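Uncharacterized protein (PDB 4QAN) is of unknown function but has a cystatin-like fold, belongs as a divergent member to the NTF2-like superfamily and binds metal ions. Local coordinates at residues A[213-218]-A[243-248]; A[11-16]-A[249-254]. One frame throughout, in Å; residues are numbered along the deposited sequence.

Contact 1: A[213-218]-A[243-248]; sequences AMPISE and FATTES
Ile216 and Phe243 meet side chain to ring. The CD1 methyl of Ile216 sits over the centre of one ring face, 3.6 Å from the centroid of Phe243 and 10° off the ring normal, a CH-pi contact. CG1 of Ile216 takes the crowded position between backbone N and carbonyl carbon (chi1 62°), and the extended chi2 carries CD1 out over the ring. Glu218 approaches the same ring at its edge. Its chain bends at chi2 and brings OE2 in plane with the ring, 3.8 Å from CE1 of Phe243. An alanine in place of Phe243 would lose the face under Ile216 and would probably loosen the packing of this loop. The contact joins two loops of the cystatin-like fold, one before helix 221-234 and one after helix 237-242. Phe243 also touches Phe228 of helix 221-234. Further along, Thr245 points at the other loop. Its CG2, anti to the backbone N, lies 3.3 Å from Ala213 O, while its OG1 bonds back to Leu241 O. The Pro215 ring lies against the backbone, with CB 3.2 Å from Thr245 O. A water donates to both Ala213 O and Glu247 O.

Contact 2: A[11-16]-A[249-254]; sequences VTESLQ and SQDTSP
The two loops come closest at Thr12 and Asp251, whose CA atoms are 4.8 Å apart, and one backbone bond joins them: Glu13 N gives its hydrogen to Gln250 O almost straight (164°), in the carbonyl plane and on a lone pair. Beside it, Asp251 gathers several donors on one oxygen. Its CG stands anti to the backbone N (chi1 -157°), which carries OD1 to the other loop. Ser14 OG donates to Asp251 OD1 on the syn lone pair, at a very short 2.4 Å. Ser14 N adds a weak bond to the same OD1. Thr252 N reaches Asp251 OD1 at 2.7 Å from above the carboxylate plane, so the carboxylate is tied to its own loop as well. These donors would probably favour the charged form of Asp251. The carboxylate of Glu13 lies nearby without touching it, and the two like charges may raise each other's proton affinity slightly.

The threonines meet hydroxyl to hydroxyl. Thr12 OG1 and Thr252 OG1 are hydrogen-bonded at 2.6 Å, their side chains crossing obliquely. Thr12 OG1 holds the crowded place between backbone N and carbonyl carbon (chi1 66°), where it also accepts from Leu15 N at 3.2 Å. Thr252 OG1 has a further partner in Tyr210 OH. At the far end of the first loop, Gln16 NE2 folds back to Val11 O.

Ser253 caps the N terminus of helix 254-275 through Leu256 N. The bond from Leu15 N to Thr12 OG1 is that of an ST motif, here at the start of a short helical turn, and the contact fastens this turn to the loop leading into helix 254-275.

In the fold
The chain passes helix 2-6 and enters 11-16, the first half of contact 2. It then runs through helices and the antiparallel sheet built on strands 116-122, 140-150 and 153-164 before reaching 213-218. Contact 1 closes a short loop from there to 243-248, holding helices 221-234 and 237-242 between its ends. The chain goes straight on into 249-254, which closes the much longer loop of contact 2, with 232 residues between its segments. Contact 1 is thus nested inside contact 2. Their centres are 15 Å apart. Together they tie the N-terminal region and the linker after strand 187-188 to the one loop between helices 237-242 and 254-275.

Contact 1: A[213-218]-A[243-248]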
# COMPACT_ATOMS: atom_id res chain seq x y z
N ALA A 213 7.92 -7.91 -4.82
CA ALA A 213 8.71 -8.91 -4.12
C ALA A 213 8.67 -10.21 -4.92
O ALA A 213 7.71 -10.44 -5.67
CB ALA A 213 8.19 -9.11 -2.72
N MSE A 214 9.72 -11.02 -4.80
CA MSE A 214 9.76 -12.33 -5.43
C MSE A 214 9.27 -13.36 -4.45
O MSE A 214 9.28 -13.12 -3.25
CB MSE A 214 11.18 -12.65 -5.87
CG MSE A 214 12.07 -13.08 -4.71
SE MSE A 214 13.85 -13.48 -5.42
CE MSE A 214 14.54 -14.28 -3.75
N PRO A 215 8.84 -14.53 -4.94
CA PRO A 215 8.50 -15.59 -3.99
C PRO A 215 9.72 -16.08 -3.21
O PRO A 215 10.78 -16.25 -3.79
CB PRO A 215 7.98 -16.71 -4.89
CG PRO A 215 7.45 -16.00 -6.08
CD PRO A 215 8.47 -14.92 -6.31
N ILE A 216 9.58 -16.25 -1.89
CA ILE A 216 10.55 -17.04 -1.11
C ILE A 216 9.77 -18.02 -0.25
O ILE A 216 8.63 -17.75 0.14
CB ILE A 216 11.48 -16.19 -0.22
CG1 ILE A 216 10.70 -15.41 0.82
CG2 ILE A 216 12.34 -15.25 -1.07
CD1 ILE A 216 11.58 -14.59 1.74
N SER A 217 10.41 -19.13 0.07
CA SER A 217 9.77 -20.21 0.79
C SER A 217 10.75 -20.87 1.76
O SER A 217 11.91 -20.57 1.74
CB SER A 217 9.26 -21.25 -0.22
OG SER A 217 10.34 -21.86 -0.92
N GLU A 218 10.24 -21.76 2.60
CA GLU A 218 11.07 -22.58 3.48
C GLU A 218 10.59 -24.02 3.37
O GLU A 218 9.49 -24.28 2.86
CB GLU A 218 10.94 -22.11 4.94
CG GLU A 218 11.40 -20.68 5.19
CD GLU A 218 12.89 -20.44 4.94
OE1 GLU A 218 13.65 -21.41 4.74
OE2 GLU A 218 13.31 -19.27 4.93
N PHE A 243 7.35 -13.81 1.60
CA PHE A 243 6.84 -15.13 2.09
C PHE A 243 5.42 -15.47 1.67
O PHE A 243 5.02 -16.64 1.70
CB PHE A 243 6.96 -15.25 3.62
CG PHE A 243 8.35 -15.60 4.09
CD1 PHE A 243 8.93 -16.81 3.73
CD2 PHE A 243 9.08 -14.73 4.88
CE1 PHE A 243 10.22 -17.14 4.15
CE2 PHE A 243 10.35 -15.06 5.32
CZ PHE A 243 10.93 -16.25 4.94
N ALA A 244 4.64 -14.45 1.31
CA ALA A 244 3.28 -14.68 0.79
C ALA A 244 3.15 -14.33 -0.70
O ALA A 244 2.06 -14.29 -1.23
CB ALA A 244 2.28 -13.89 1.60
N THR A 245 4.26 -14.07 -1.37
CA THR A 245 4.23 -13.78 -2.80
C THR A 245 4.17 -15.10 -3.56
O THR A 245 5.16 -15.80 -3.66
CB THR A 245 5.45 -12.94 -3.19
OG1 THR A 245 5.48 -11.76 -2.37
CG2 THR A 245 5.40 -12.56 -4.67
N THR A 246 3.01 -15.45 -4.08
CA THR A 246 2.80 -16.77 -4.66
C THR A 246 3.22 -16.89 -6.12
O THR A 246 3.40 -18.00 -6.60
CB THR A 246 1.34 -17.19 -4.61
OG1 THR A 246 0.55 -16.19 -5.27
CG2 THR A 246 0.89 -17.40 -3.15
N GLU A 247 3.35 -15.78 -6.83
CA GLU A 247 3.84 -15.84 -8.20
C GLU A 247 4.89 -14.80 -8.48
O GLU A 247 4.90 -13.74 -7.87
CB GLU A 247 2.69 -15.65 -9.19
CG GLU A 247 1.58 -16.69 -9.10
CD GLU A 247 2.02 -18.09 -9.52
OE1 GLU A 247 3.13 -18.24 -10.09
OE2 GLU A 247 1.24 -19.04 -9.29
N SER A 248 5.78 -15.14 -9.40
CA SER A 248 6.66 -14.19 -10.05
C SER A 248 6.04 -13.82 -11.40
O SER A 248 5.00 -14.36 -11.79
CB SER A 248 8.04 -14.81 -10.26
OG SER A 248 8.96 -13.85 -10.74
O HOH W 1 7.09 -11.42 -8.35

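Contact 2: A[11-16]-A[249-254]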
# COMPACT_ATOMS: atom_id res chain seq x y z
N VAL A 11 13.15 -7.58 -10.00
CA VAL A 11 13.44 -6.45 -10.86
C VAL A 11 12.81 -6.81 -12.21
O VAL A 11 13.44 -7.44 -13.05
CB VAL A 11 14.95 -6.18 -11.00
CG1 VAL A 11 15.19 -4.85 -11.73
CG2 VAL A 11 15.62 -6.13 -9.63
N THR A 12 11.55 -6.44 -12.37
CA THR A 12 10.77 -6.83 -13.55
C THR A 12 11.36 -6.16 -14.79
O THR A 12 12.17 -5.24 -14.67
CB THR A 12 9.30 -6.39 -13.41
OG1 THR A 12 9.23 -4.96 -13.40
CG2 THR A 12 8.68 -6.92 -12.14
N GLU A 13 10.94 -6.61 -15.98
CA GLU A 13 11.38 -6.02 -17.24
C GLU A 13 11.15 -4.51 -17.27
O GLU A 13 12.02 -3.75 -17.70
CB GLU A 13 10.66 -6.66 -18.44
CG GLU A 13 11.23 -8.01 -18.86
CD GLU A 13 10.33 -8.76 -19.84
OE1 GLU A 13 9.49 -8.13 -20.52
OE2 GLU A 13 10.48 -10.01 -19.94
N SER A 14 9.99 -4.06 -16.80
CA SER A 14 9.72 -2.62 -16.76
C SER A 14 10.62 -1.90 -15.75
O SER A 14 11.12 -0.82 -16.01
CB SER A 14 8.25 -2.35 -16.47
OG SER A 14 7.45 -2.87 -17.49
N LEU A 15 10.83 -2.52 -14.59
CA LEU A 15 11.72 -1.92 -13.60
C LEU A 15 13.17 -1.84 -14.05
O LEU A 15 13.89 -1.00 -13.57
CB LEU A 15 11.64 -2.64 -12.27
CG LEU A 15 10.40 -2.22 -11.49
CD1 LEU A 15 10.11 -3.25 -10.41
CD2 LEU A 15 10.56 -0.80 -10.92
N GLN A 16 13.58 -2.71 -14.97
CA GLN A 16 14.92 -2.62 -15.58
C GLN A 16 15.04 -1.49 -16.59
O GLN A 16 16.16 -1.17 -17.00
CB GLN A 16 15.28 -3.92 -16.31
CG GLN A 16 15.39 -5.14 -15.42
CD GLN A 16 15.37 -6.43 -16.21
OE1 GLN A 16 16.01 -6.53 -17.26
NE2 GLN A 16 14.63 -7.43 -15.72
N SER A 249 6.67 -12.88 -12.10
CA SER A 249 6.24 -12.50 -13.44
C SER A 249 7.41 -11.89 -14.16
O SER A 249 8.34 -11.35 -13.54
CB SER A 249 5.06 -11.51 -13.41
OG SER A 249 5.36 -10.37 -12.62
N GLN A 250 7.39 -11.97 -15.47
CA GLN A 250 8.47 -11.41 -16.26
C GLN A 250 8.41 -9.89 -16.12
O GLN A 250 9.37 -9.26 -15.72
CB GLN A 250 8.36 -11.84 -17.72
CG GLN A 250 8.41 -13.34 -17.94
CD GLN A 250 9.58 -14.02 -17.22
OE1 GLN A 250 10.75 -13.70 -17.47
NE2 GLN A 250 9.27 -14.98 -16.34
N ASP A 251 7.24 -9.33 -16.39
CA ASP A 251 7.04 -7.89 -16.34
C ASP A 251 6.27 -7.47 -15.09
O ASP A 251 5.78 -8.32 -14.32
CB ASP A 251 6.32 -7.44 -17.61
CG ASP A 251 6.56 -5.98 -17.94
OD1 ASP A 251 7.24 -5.27 -17.17
OD2 ASP A 251 6.05 -5.55 -18.98
N THR A 252 6.22 -6.16 -14.88
CA THR A 252 5.45 -5.57 -13.78
C THR A 252 3.98 -5.93 -13.95
O THR A 252 3.41 -5.71 -15.02
CB THR A 252 5.62 -4.03 -13.81
OG1 THR A 252 6.94 -3.69 -13.37
CG2 THR A 252 4.56 -3.34 -12.96
N SER A 253 3.38 -6.49 -12.91
CA SER A 253 2.01 -7.01 -12.99
C SER A 253 1.08 -6.22 -12.07
O SER A 253 1.30 -6.19 -10.86
CB SER A 253 2.01 -8.49 -12.59
OG SER A 253 0.70 -8.94 -12.26
N PRO A 254 0.01 -5.61 -12.62
CA PRO A 254 -0.95 -4.93 -11.74
C PRO A 254 -1.59 -5.87 -10.75
O PRO A 254 -1.76 -5.52 -9.58
CB PRO A 254 -2.00 -4.36 -12.70
CG PRO A 254 -1.76 -5.00 -14.02
CD PRO A 254 -0.34 -5.46 -14.05